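Local coordinates for monomethylamine methyltransferase MtmB1 (Methanosarcina barkeri, PDB 1NTH), which catalyses transfer of the methyl group from monomethylamine to the corrinoid cofactor of its partner protein MtmC, a step of methanogenesis from methylamine, at residues A[339-351]-A[439-451]. Numbering follows the deposited sequence.
Sequences GPCTEMCLLEASA and EYMQVYDGARKKL
Cys-341 lies across one face of the Tyr-440 ring with both backbone and thiol: its CA stands 3.6 Å from the ring centroid, 18° off the normal, a CH-pi contact, and its SG sits 4.2 Å from that centroid, a sulfur-aromatic contact. The positive phi of Cys-341 marks a turn just before the helix, and SG, anti to the backbone N, runs back over the ring toward Glu-439, whose carboxylate pairs with Lys-423. Tyr-440 OH is hydrogen-bonded to Glu-382. Were Tyr-440 an alanine, the face under Cys-341 would be lost, which is likely to leave a gap there and Glu-382 without its hydroxyl partner. Thr-342 N-caps helix 343-359, OG1 accepting from Cys-345 N at 3.3 Å.

The axes of helix segments 343-351 and 439-451 cross at -45° and approach to 9.1 Å. Leu-346 is a knob in the hole formed by Tyr-440, Val-443, Tyr-444 and Ala-447; its CD1 reaches Tyr-444 CA at 3.6 Å. Further along, Leu-347 CD2 meets Leu-451 CD2 at 4.1 Å.

On the solvent-facing side, Lys-450 NZ bridges to Glu-343 OE1 at 2.7 Å, on the syn side but 32° out of the carboxylate plane. A water donates to both Glu-343 OE2 and Val-443 O, so both carboxylate oxygens are engaged. The chemistry thus implies an apolar seam fastening the C-terminal helix to a helix of the TIM barrel, with the salt bridges of Glu-343 and Glu-439 at its edges.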
loop_
_atom_site.group_PDB
_atom_site.type_symbol
_atom_site.label_atom_id
_atom_site.label_comp_id
_atom_site.label_asym_id
_atom_site.label_seq_id
_atom_site.Cartn_x
_atom_site.Cartn_y
_atom_site.Cartn_z
ATOM N N GLY A 339 -4.976 24.226 37.022
ATOM C CA GLY A 339 -5.794 23.402 36.151
ATOM C C GLY A 339 -6.493 24.201 35.068
ATOM O O GLY A 339 -6.423 25.431 35.055
ATOM N N PRO A 340 -7.188 23.522 34.142
ATOM C CA PRO A 340 -7.902 24.180 33.046
ATOM C C PRO A 340 -8.942 25.197 33.499
ATOM O O PRO A 340 -9.480 25.111 34.605
ATOM C CB PRO A 340 -8.547 23.013 32.298
ATOM C CG PRO A 340 -7.620 21.882 32.570
ATOM C CD PRO A 340 -7.320 22.060 34.036
ATOM N N CYS A 341 -9.219 26.148 32.616
ATOM C CA CYS A 341 -10.200 27.197 32.849
ATOM C C CYS A 341 -9.838 28.123 34.005
ATOM O O CYS A 341 -10.706 28.565 34.759
ATOM C CB CYS A 341 -11.585 26.586 33.075
ATOM S SG CYS A 341 -12.955 27.720 32.720
ATOM N N THR A 342 -8.546 28.398 34.146
ATOM C CA THR A 342 -8.061 29.317 35.167
ATOM C C THR A 342 -7.037 30.208 34.482
ATOM O O THR A 342 -6.317 29.768 33.579
ATOM C CB THR A 342 -7.382 28.598 36.360
ATOM O OG1 THR A 342 -6.152 28.000 35.935
ATOM C CG2 THR A 342 -8.305 27.536 36.938
ATOM N N GLU A 343 -6.980 31.466 34.899
ATOM C CA GLU A 343 -6.048 32.404 34.305
ATOM C C GLU A 343 -4.602 31.993 34.553
ATOM O O GLU A 343 -3.753 32.128 33.670
ATOM C CB GLU A 343 -6.292 33.805 34.863
ATOM C CG GLU A 343 -5.539 34.895 34.127
ATOM C CD GLU A 343 -5.863 36.274 34.660
ATOM O OE1 GLU A 343 -5.421 36.596 35.783
ATOM O OE2 GLU A 343 -6.566 37.030 33.959
ATOM N N MET A 344 -4.320 31.474 35.744
ATOM C CA MET A 344 -2.956 31.073 36.063
ATOM C C MET A 344 -2.432 30.001 35.113
ATOM O O MET A 344 -1.298 30.087 34.645
ATOM C CB MET A 344 -2.851 30.567 37.501
ATOM C CG MET A 344 -1.411 30.310 37.921
ATOM S SD MET A 344 -1.232 29.865 39.653
ATOM C CE MET A 344 0.409 29.124 39.666
ATOM N N CYS A 345 -3.251 28.992 34.834
ATOM C CA CYS A 345 -2.836 27.921 33.935
ATOM C C CYS A 345 -2.396 28.499 32.593
ATOM O O CYS A 345 -1.332 28.160 32.074
ATOM C CB CYS A 345 -3.984 26.932 33.720
ATOM S SG CYS A 345 -3.583 25.563 32.592
ATOM N N LEU A 346 -3.217 29.381 32.036
ATOM C CA LEU A 346 -2.904 29.997 30.754
ATOM C C LEU A 346 -1.643 30.854 30.816
ATOM O O LEU A 346 -0.839 30.846 29.886
ATOM C CB LEU A 346 -4.088 30.840 30.269
ATOM C CG LEU A 346 -5.382 30.060 30.018
ATOM C CD1 LEU A 346 -6.460 31.005 29.503
ATOM C CD2 LEU A 346 -5.124 28.942 29.002
ATOM N N LEU A 347 -1.464 31.591 31.910
ATOM C CA LEU A 347 -0.283 32.434 32.050
ATOM C C LEU A 347 0.977 31.596 32.240
ATOM O O LEU A 347 2.049 31.955 31.750
ATOM C CB LEU A 347 -0.450 33.407 33.225
ATOM C CG LEU A 347 -1.528 34.481 33.046
ATOM C CD1 LEU A 347 -1.604 35.344 34.300
ATOM C CD2 LEU A 347 -1.208 35.340 31.831
ATOM N N GLU A 348 0.850 30.481 32.955
ATOM C CA GLU A 348 1.988 29.595 33.184
ATOM C C GLU A 348 2.451 29.015 31.850
ATOM O O GLU A 348 3.638 29.041 31.523
ATOM C CB GLU A 348 1.599 28.448 34.120
ATOM C CG GLU A 348 1.567 28.799 35.601
ATOM C CD GLU A 348 1.208 27.596 36.459
ATOM O OE1 GLU A 348 0.003 27.294 36.600
ATOM O OE2 GLU A 348 2.136 26.936 36.977
ATOM N N ALA A 349 1.502 28.492 31.081
ATOM C CA ALA A 349 1.822 27.906 29.786
ATOM C C ALA A 349 2.374 28.975 28.848
ATOM O O ALA A 349 3.269 28.704 28.046
ATOM C CB ALA A 349 0.579 27.265 29.180
ATOM N N SER A 350 1.842 30.190 28.948
ATOM C CA SER A 350 2.298 31.286 28.101
ATOM C C SER A 350 3.762 31.618 28.369
ATOM O O SER A 350 4.539 31.828 27.439
ATOM C CB SER A 350 1.437 32.533 28.328
ATOM O OG SER A 350 0.116 32.328 27.867
ATOM N N ALA A 351 4.136 31.674 29.643
ATOM C CA ALA A 351 5.517 31.977 29.993
ATOM C C ALA A 351 6.443 30.940 29.367
ATOM O O ALA A 351 7.511 31.282 28.857
ATOM C CB ALA A 351 5.692 31.989 31.512
ATOM N N GLU A 439 -17.573 30.652 29.715
ATOM C CA GLU A 439 -16.760 30.904 30.897
ATOM C C GLU A 439 -15.279 30.786 30.547
ATOM O O GLU A 439 -14.481 31.662 30.876
ATOM C CB GLU A 439 -17.093 29.902 32.002
ATOM C CG GLU A 439 -16.316 30.128 33.290
ATOM C CD GLU A 439 -16.470 28.986 34.276
ATOM O OE1 GLU A 439 -17.617 28.553 34.517
ATOM O OE2 GLU A 439 -15.443 28.522 34.817
ATOM N N TYR A 440 -14.913 29.698 29.876
ATOM C CA TYR A 440 -13.518 29.491 29.505
ATOM C C TYR A 440 -13.058 30.576 28.537
ATOM O O TYR A 440 -11.949 31.096 28.650
ATOM C CB TYR A 440 -13.321 28.114 28.857
ATOM C CG TYR A 440 -11.923 27.554 29.047
ATOM C CD1 TYR A 440 -10.836 28.400 29.282
ATOM C CD2 TYR A 440 -11.685 26.179 29.005
ATOM C CE1 TYR A 440 -9.551 27.895 29.477
ATOM C CE2 TYR A 440 -10.397 25.661 29.198
ATOM C CZ TYR A 440 -9.340 26.526 29.435
ATOM O OH TYR A 440 -8.074 26.029 29.651
ATOM N N MET A 441 -13.909 30.917 27.578
ATOM C CA MET A 441 -13.565 31.941 26.606
ATOM C C MET A 441 -13.268 33.272 27.293
ATOM O O MET A 441 -12.367 34.004 26.882
ATOM C CB MET A 441 -14.699 32.098 25.594
ATOM C CG MET A 441 -14.850 30.889 24.681
ATOM S SD MET A 441 -16.347 30.917 23.684
ATOM C CE MET A 441 -15.965 32.216 22.538
ATOM N N GLN A 442 -14.017 33.573 28.351
ATOM C CA GLN A 442 -13.814 34.814 29.093
ATOM C C GLN A 442 -12.489 34.769 29.847
ATOM O O GLN A 442 -11.767 35.765 29.907
ATOM C CB GLN A 442 -14.966 35.042 30.076
ATOM C CG GLN A 442 -16.299 35.367 29.415
ATOM C CD GLN A 442 -17.429 35.517 30.420
ATOM O OE1 GLN A 442 -17.195 35.768 31.601
ATOM N NE2 GLN A 442 -18.663 35.376 29.949
ATOM N N VAL A 443 -12.174 33.613 30.422
ATOM C CA VAL A 443 -10.924 33.437 31.154
ATOM C C VAL A 443 -9.762 33.610 30.178
ATOM O O VAL A 443 -8.763 34.260 30.488
ATOM C CB VAL A 443 -10.845 32.029 31.793
ATOM C CG1 VAL A 443 -9.457 31.785 32.367
ATOM C CG2 VAL A 443 -11.889 31.900 32.892
ATOM N N TYR A 444 -9.908 33.027 28.993
ATOM C CA TYR A 444 -8.888 33.108 27.953
ATOM C C TYR A 444 -8.644 34.573 27.587
ATOM O O TYR A 444 -7.501 35.020 27.503
ATOM C CB TYR A 444 -9.349 32.334 26.713
ATOM C CG TYR A 444 -8.292 32.150 25.641
ATOM C CD1 TYR A 444 -7.515 30.990 25.591
ATOM C CD2 TYR A 444 -8.087 33.122 24.663
ATOM C CE1 TYR A 444 -6.561 30.802 24.586
ATOM C CE2 TYR A 444 -7.134 32.946 23.656
ATOM C CZ TYR A 444 -6.378 31.782 23.623
ATOM O OH TYR A 444 -5.452 31.599 22.619
ATOM N N ASP A 445 -9.723 35.321 27.371
ATOM C CA ASP A 445 -9.598 36.730 27.016
ATOM C C ASP A 445 -8.863 37.515 28.094
ATOM O O ASP A 445 -8.025 38.364 27.790
ATOM C CB ASP A 445 -10.974 37.362 26.792
ATOM C CG ASP A 445 -11.676 36.807 25.577
ATOM O OD1 ASP A 445 -10.978 36.445 24.607
ATOM O OD2 ASP A 445 -12.924 36.746 25.585
ATOM N N GLY A 446 -9.182 37.230 29.351
ATOM C CA GLY A 446 -8.537 37.926 30.446
ATOM C C GLY A 446 -7.038 37.707 30.461
ATOM O O GLY A 446 -6.265 38.645 30.661
ATOM N N ALA A 447 -6.626 36.461 30.248
ATOM C CA ALA A 447 -5.209 36.121 30.242
ATOM C C ALA A 447 -4.503 36.775 29.057
ATOM O O ALA A 447 -3.401 37.306 29.193
ATOM C CB ALA A 447 -5.039 34.605 30.184
ATOM N N ARG A 448 -5.150 36.737 27.898
ATOM C CA ARG A 448 -4.585 37.319 26.688
ATOM C C ARG A 448 -4.368 38.816 26.881
ATOM O O ARG A 448 -3.348 39.364 26.463
ATOM C CB ARG A 448 -5.529 37.080 25.510
ATOM C CG ARG A 448 -4.882 37.181 24.140
ATOM C CD ARG A 448 -5.941 37.012 23.060
ATOM N NE ARG A 448 -5.390 36.614 21.766
ATOM C CZ ARG A 448 -5.418 37.370 20.674
ATOM N NH1 ARG A 448 -5.968 38.577 20.714
ATOM N NH2 ARG A 448 -4.916 36.910 19.537
ATOM N N LYS A 449 -5.334 39.468 27.520
ATOM C CA LYS A 449 -5.247 40.903 27.767
ATOM C C LYS A 449 -4.029 41.244 28.618
ATOM O O LYS A 449 -3.329 42.218 28.348
ATOM C CB LYS A 449 -6.521 41.400 28.456
ATOM C CG LYS A 449 -6.501 42.883 28.811
ATOM C CD LYS A 449 -6.236 43.747 27.587
ATOM C CE LYS A 449 -6.147 45.220 27.961
ATOM N NZ LYS A 449 -7.416 45.710 28.569
ATOM N N LYS A 450 -3.773 40.438 29.644
ATOM C CA LYS A 450 -2.628 40.675 30.513
ATOM C C LYS A 450 -1.320 40.513 29.752
ATOM O O LYS A 450 -0.356 41.237 29.998
ATOM C CB LYS A 450 -2.660 39.727 31.714
ATOM C CG LYS A 450 -3.762 40.061 32.706
ATOM C CD LYS A 450 -3.628 39.277 33.999
ATOM C CE LYS A 450 -4.695 39.709 34.995
ATOM N NZ LYS A 450 -4.530 39.051 36.319
ATOM N N LEU A 451 -1.288 39.564 28.822
ATOM C CA LEU A 451 -0.085 39.340 28.030
ATOM C C LEU A 451 0.153 40.523 27.098
ATOM O O LEU A 451 1.292 40.923 26.865
ATOM C CB LEU A 451 -0.216 38.042 27.227
ATOM C CG LEU A 451 -0.220 36.757 28.065
ATOM C CD1 LEU A 451 -0.543 35.562 27.178
ATOM C CD2 LEU A 451 1.138 36.575 28.737
HETATM O O HOH W 1 -8.721 35.593 32.911
#